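Local coordinates for RagB/SusD family nutrient uptake outer membrane protein (Bacteroides thetaiotaomicron, PDB 7KV2) that probably binds beta-glucan at the cell surface of a gut bacterium, as a SusD-family glycan-binding protein of nutrient uptake, at residues K326-Y329 with E330-S333; F373-E376 with K377-A380; N448-E451 with E452-L455. All coordinates share one frame; numbering follows the deposited sequence.

All three contacts are local, each made within one continuous stretch, so none closes a long loop, and they follow one another along the chain without nesting or crossing. Contact 1 comes first, spanning helix 326-331 and the residue pair that leaves it. Contact 2 runs from strand 373-375 into the turn and loop after it; contact 3 is formed by consecutive turns of helix 446-456. Only contact 1 touches both of the others: Y329 stacks on F373, while the Y332 hydroxyl is hydrogen-bonded to L455 O and R331 packs on E451 and H454. Residues 326-332 thus join strand 373-375, paired with strand 343-345, to helix 446-456.

Contact 1. Residues K326-Y329 with E330-S333; sequences KETY and ERYS
R331 lies alongside T328, the two side chains pointing the same way, and the guanidinium turns one face to the helix backbone. T328 CA stands 3.5 Å above the R331 guanidinium plane and E327 O lies over the same face, both offset toward the rim. A first torsion of 97°, away from a staggered value, and a bend at chi3 (51°) fold the arginine back over the threonine. R331 NH1 comes within 3.5 Å of T328 OG1, yet both look outward for their partners, NH1 to the carboxylate of D80 in a salt bridge and OG1 to the D80 carbonyl. Replacing R331 by an alanine would probably leave the D80 carboxylate without this charged mate and the T328 backbone without its flat cover.

The segments form the last turn of helix 326-331, a short helix of this SusD-family protein that runs out into a loop at Y332. On another side of it K326 slants across E330, both chains extended. The meeting is between carboxylate and methylene, with K326 CE 3.3 Å from E330 OE2, while K326 NZ stays 4.2 Å from that oxygen, too far for a salt bridge. The backbones beneath are joined by an i to i+4 bond, E330 N to K326 O at 3.0 Å.

Further on, R331 N donates to T328 O at 3.3 Å, an i to i+3 bond, from 65° above the carbonyl plane. The Y332 ring lies close by, its CD2 3.2 Å from T328 O, with Y329 O in plane at the ring edge; its hydroxyl is bonded to L455 O. The Y329 ring, its CG anti to the backbone N, stacks on F373. A water donates to Y329 O and to Y332 O, and the direct bond from Y332 N to Y329 O is weak.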
# COMPACT_ATOMS: atom_id res chain seq x y z
N LYS A 326 -5.74 18.62 8.81
CA LYS A 326 -5.27 20.02 8.63
C LYS A 326 -3.76 20.07 8.88
O LYS A 326 -3.04 20.74 8.10
CB LYS A 326 -6.03 20.95 9.57
CG LYS A 326 -5.72 22.43 9.47
CD LYS A 326 -6.48 23.29 10.48
CE LYS A 326 -6.28 24.77 10.26
NZ LYS A 326 -6.93 25.58 11.32
N GLU A 327 -3.25 19.35 9.88
CA GLU A 327 -1.81 19.39 10.23
C GLU A 327 -0.96 18.84 9.08
O GLU A 327 0.19 19.26 8.94
CB GLU A 327 -1.56 18.64 11.53
CG GLU A 327 -2.24 19.30 12.73
CD GLU A 327 -3.78 19.24 12.81
OE1 GLU A 327 -4.39 18.30 12.27
OE2 GLU A 327 -4.36 20.10 13.46
N THR A 328 -1.50 17.91 8.28
CA THR A 328 -0.78 17.35 7.11
C THR A 328 -0.60 18.46 6.08
O THR A 328 0.52 18.71 5.64
CB THR A 328 -1.53 16.13 6.55
OG1 THR A 328 -1.52 15.11 7.54
CG2 THR A 328 -0.92 15.63 5.28
N TYR A 329 -1.64 19.19 5.81
CA TYR A 329 -1.53 20.33 4.86
C TYR A 329 -0.50 21.37 5.35
O TYR A 329 0.35 21.87 4.53
CB TYR A 329 -2.88 20.96 4.67
CG TYR A 329 -2.84 22.18 3.79
CD1 TYR A 329 -2.98 22.08 2.42
CD2 TYR A 329 -2.75 23.45 4.35
CE1 TYR A 329 -3.02 23.22 1.63
CE2 TYR A 329 -2.75 24.59 3.56
CZ TYR A 329 -2.88 24.48 2.19
OH TYR A 329 -2.89 25.63 1.44
N GLU A 330 -0.56 21.69 6.64
CA GLU A 330 0.29 22.74 7.28
C GLU A 330 1.76 22.33 7.39
O GLU A 330 2.56 23.24 7.53
CB GLU A 330 -0.22 23.06 8.68
CG GLU A 330 -1.57 23.70 8.65
CD GLU A 330 -2.15 24.03 10.03
OE1 GLU A 330 -1.78 23.34 11.02
OE2 GLU A 330 -3.03 24.92 10.05
N ARG A 331 2.14 21.05 7.29
CA ARG A 331 3.56 20.65 7.49
C ARG A 331 4.35 20.95 6.21
O ARG A 331 5.59 21.08 6.33
CB ARG A 331 3.66 19.22 8.03
CG ARG A 331 3.92 18.09 7.03
CD ARG A 331 4.27 16.75 7.71
NE ARG A 331 3.29 16.40 8.75
CZ ARG A 331 2.25 15.56 8.58
NH1 ARG A 331 2.02 14.98 7.41
NH2 ARG A 331 1.43 15.30 9.59
N TYR A 332 3.70 21.16 5.07
CA TYR A 332 4.33 21.47 3.77
C TYR A 332 4.70 22.95 3.64
O TYR A 332 3.88 23.82 3.98
CB TYR A 332 3.42 21.11 2.58
CG TYR A 332 3.26 19.63 2.40
CD1 TYR A 332 4.25 18.85 1.81
CD2 TYR A 332 2.17 18.96 2.95
CE1 TYR A 332 4.12 17.46 1.68
CE2 TYR A 332 2.02 17.59 2.80
CZ TYR A 332 3.01 16.82 2.20
OH TYR A 332 2.89 15.44 2.13
N SER A 333 5.86 23.21 3.05
CA SER A 333 6.22 24.53 2.47
C SER A 333 5.28 24.85 1.29
O SER A 333 4.79 23.92 0.61
CB SER A 333 7.69 24.52 2.14
OG SER A 333 8.00 25.50 1.18
O HOH W 1 1.25 24.38 4.06

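Contact 2. Residues F373-E376 with K377-A380; sequences FFLE and KYAA
The Y378 ring receives L375 at its edge: the methyl L375 CD2 lies near the ring plane, 4.3 Å from Y378 CD2, in an apolar contact. F263 meets the same ring in a T-shaped stack, and the tyrosine hydroxyl is bonded to the backbone N of R401. L375 and Y378 are brought together by a 3-10 turn that follows strand 373-375, one half of a two-stranded antiparallel sheet with strand 343-345. Two i to i+3 bonds shape it: A379 N donates to E376 O at 3.2 Å, from well above the carbonyl plane, and Y378 N makes a weak bond to L375 O.

A second flat group in the turn is the carboxylate of E376. With CG anti to the backbone N (chi1 178°) and a bend at chi2 (62°), the chain folds so that OE1 also faces the methyl group of A379, while its hydrogen bond goes to H315 NE2. K377 runs extended away from the turn, and its NZ forms a salt bridge with E460 and a hydrogen bond with V458 O. The A379 methyl lies against two carbonyl oxygens, CB being 3.6 Å from both L375 O and E376 O.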
# COMPACT_ATOMS: atom_id res chain seq x y z
N PHE A 373 -10.24 18.90 3.65
CA PHE A 373 -9.19 18.32 2.79
C PHE A 373 -9.45 16.84 2.60
O PHE A 373 -9.79 16.11 3.61
CB PHE A 373 -7.79 18.47 3.40
CG PHE A 373 -7.33 19.90 3.59
CD1 PHE A 373 -6.80 20.62 2.53
CD2 PHE A 373 -7.38 20.50 4.84
CE1 PHE A 373 -6.36 21.92 2.71
CE2 PHE A 373 -6.87 21.79 5.03
CZ PHE A 373 -6.40 22.51 3.95
N PHE A 374 -9.21 16.37 1.38
CA PHE A 374 -9.27 14.94 1.01
C PHE A 374 -7.99 14.53 0.30
O PHE A 374 -7.24 15.40 -0.18
CB PHE A 374 -10.56 14.66 0.21
CG PHE A 374 -11.82 14.98 0.97
CD1 PHE A 374 -12.30 16.27 1.04
CD2 PHE A 374 -12.45 14.00 1.74
CE1 PHE A 374 -13.40 16.58 1.81
CE2 PHE A 374 -13.57 14.31 2.48
CZ PHE A 374 -14.06 15.60 2.50
N LEU A 375 -7.74 13.22 0.28
CA LEU A 375 -6.48 12.66 -0.27
C LEU A 375 -6.59 12.70 -1.80
O LEU A 375 -7.22 11.82 -2.42
CB LEU A 375 -6.26 11.25 0.25
CG LEU A 375 -4.99 10.56 -0.25
CD1 LEU A 375 -3.75 11.27 0.27
CD2 LEU A 375 -4.97 9.11 0.20
N GLU A 376 -5.94 13.69 -2.39
CA GLU A 376 -5.97 13.93 -3.85
C GLU A 376 -5.43 12.75 -4.62
O GLU A 376 -5.96 12.47 -5.70
CB GLU A 376 -5.21 15.23 -4.13
CG GLU A 376 -5.12 15.58 -5.61
CD GLU A 376 -6.43 15.83 -6.34
OE1 GLU A 376 -7.50 15.78 -5.71
OE2 GLU A 376 -6.39 15.97 -7.57
N LYS A 377 -4.41 12.04 -4.11
CA LYS A 377 -3.74 10.96 -4.85
C LYS A 377 -4.75 9.94 -5.36
O LYS A 377 -4.55 9.39 -6.46
CB LYS A 377 -2.72 10.24 -3.98
CG LYS A 377 -1.56 11.11 -3.56
CD LYS A 377 -0.59 10.40 -2.66
CE LYS A 377 0.54 11.30 -2.19
NZ LYS A 377 1.53 10.63 -1.29
N TYR A 378 -5.76 9.60 -4.56
CA TYR A 378 -6.73 8.52 -4.85
C TYR A 378 -8.16 9.06 -4.84
O TYR A 378 -9.12 8.28 -4.68
CB TYR A 378 -6.50 7.33 -3.91
CG TYR A 378 -5.18 6.64 -4.18
CD1 TYR A 378 -4.90 6.10 -5.43
CD2 TYR A 378 -4.18 6.59 -3.21
CE1 TYR A 378 -3.69 5.50 -5.69
CE2 TYR A 378 -2.98 5.95 -3.45
CZ TYR A 378 -2.73 5.41 -4.70
OH TYR A 378 -1.54 4.78 -4.95
N ALA A 379 -8.32 10.37 -4.99
CA ALA A 379 -9.64 11.01 -5.07
C ALA A 379 -10.37 10.52 -6.33
O ALA A 379 -9.73 10.13 -7.33
CB ALA A 379 -9.48 12.49 -5.10
N ALA A 380 -11.69 10.50 -6.24
CA ALA A 380 -12.61 10.21 -7.36
C ALA A 380 -12.55 11.39 -8.34
O ALA A 380 -12.95 12.55 -8.00
CB ALA A 380 -14.00 9.97 -6.86

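Contact 3. Residues N448-E451 with E452-L455; sequences NIIE and ERHL
E451 reaches forward along its helix to H454, where E451 OE1 accepts a hydrogen bond of 2.8 Å from H454 ND1. The oxygen lies exactly in the plane of the imidazole, at its edge, but is met on its syn side from 32° outside the carboxylate plane, and the two planes are turned 74° apart. The glutamate leaves with CG anti to the backbone N and then bends at chi2, which brings the carboxylate back beside the helix. There OE1 also comes within 3.4 Å of H454 CB. At the other ring nitrogen, H454 NE2 is bonded to D80 OD1; the two carboxylates may favour a protonated ring, while the nearby R331 guanidinium would oppose it. The backbone carbonyl of E451 is paired with L455 N, and L455 CG packs 3.3 Å from E451 O.

E452 sits over the preceding turn, with its CB 3.5 Å from I449 O. A water donates to N448 O at 2.9 Å and to E452 OE1 at 2.9 Å, linking the carboxylate to a carbonyl that E452 N also uses. The charge is shared further, OE2 forming a salt bridge with R338 and OE1 a hydrogen bond with H433.

R453 lays its aliphatic part on the backbone, CG 3.4 Å from I449 O, and its CD passes across I450 CD1 at 4.2 Å. A bend at chi3 then turns the guanidinium toward D466 and E407, both in salt bridges, and N411. The i to i+4 backbone bonds are those of an alpha-helix, whose i to i+3 spacing sets E451 and H454 on one side; its packing on helices 405-417 and 463-469 is consistent with the TPR-related architecture of SusD proteins.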
# COMPACT_ATOMS: atom_id res chain seq x y z
N ASN A 448 15.98 13.61 9.00
CA ASN A 448 15.66 14.29 7.72
C ASN A 448 15.12 13.26 6.71
O ASN A 448 14.21 13.61 5.98
CB ASN A 448 16.83 15.07 7.14
CG ASN A 448 17.01 16.42 7.80
OD1 ASN A 448 16.23 16.79 8.68
ND2 ASN A 448 18.03 17.17 7.39
N ILE A 449 15.72 12.08 6.61
CA ILE A 449 15.32 11.06 5.60
C ILE A 449 13.93 10.53 5.98
O ILE A 449 13.06 10.44 5.08
CB ILE A 449 16.38 9.97 5.46
CG1 ILE A 449 17.70 10.57 4.98
CG2 ILE A 449 15.90 8.87 4.52
CD1 ILE A 449 18.88 9.64 5.13
N ILE A 450 13.70 10.25 7.25
CA ILE A 450 12.41 9.73 7.75
C ILE A 450 11.34 10.80 7.50
O ILE A 450 10.21 10.44 7.04
CB ILE A 450 12.53 9.30 9.21
CG1 ILE A 450 13.53 8.15 9.37
CG2 ILE A 450 11.16 8.95 9.75
CD1 ILE A 450 13.15 6.94 8.55
N GLU A 451 11.65 12.06 7.74
CA GLU A 451 10.68 13.14 7.47
C GLU A 451 10.44 13.30 5.95
O GLU A 451 9.30 13.67 5.57
CB GLU A 451 11.06 14.41 8.21
CG GLU A 451 10.04 15.52 8.01
CD GLU A 451 8.63 15.30 8.54
OE1 GLU A 451 8.30 14.25 9.17
OE2 GLU A 451 7.83 16.24 8.35
N GLU A 452 11.43 13.05 5.10
CA GLU A 452 11.21 13.16 3.64
C GLU A 452 10.25 12.05 3.22
O GLU A 452 9.37 12.32 2.42
CB GLU A 452 12.51 13.07 2.84
CG GLU A 452 12.35 13.52 1.40
CD GLU A 452 12.17 15.02 1.24
OE1 GLU A 452 12.66 15.78 2.14
OE2 GLU A 452 11.46 15.41 0.29
N ARG A 453 10.37 10.84 3.77
CA ARG A 453 9.40 9.75 3.53
C ARG A 453 8.00 10.23 3.91
O ARG A 453 7.04 9.96 3.19
CB ARG A 453 9.78 8.49 4.30
CG ARG A 453 11.10 7.87 3.91
CD ARG A 453 11.43 6.66 4.78
NE ARG A 453 10.55 5.54 4.45
CZ ARG A 453 10.73 4.64 3.49
NH1 ARG A 453 11.86 4.55 2.79
NH2 ARG A 453 9.77 3.76 3.29
N HIS A 454 7.89 10.88 5.07
CA HIS A 454 6.62 11.37 5.65
C HIS A 454 5.96 12.32 4.63
O HIS A 454 4.76 12.20 4.41
CB HIS A 454 6.92 12.05 6.99
CG HIS A 454 5.69 12.42 7.75
ND1 HIS A 454 5.72 13.31 8.80
CD2 HIS A 454 4.42 12.00 7.61
CE1 HIS A 454 4.51 13.41 9.30
NE2 HIS A 454 3.67 12.64 8.57
N LEU A 455 6.74 13.23 4.07
CA LEU A 455 6.27 14.24 3.08
C LEU A 455 5.89 13.53 1.77
O LEU A 455 4.92 13.96 1.13
CB LEU A 455 7.40 15.24 2.84
CG LEU A 455 7.76 16.17 4.02
CD1 LEU A 455 8.98 17.02 3.67
CD2 LEU A 455 6.61 17.10 4.37
O HOH W 2 12.84 15.98 4.99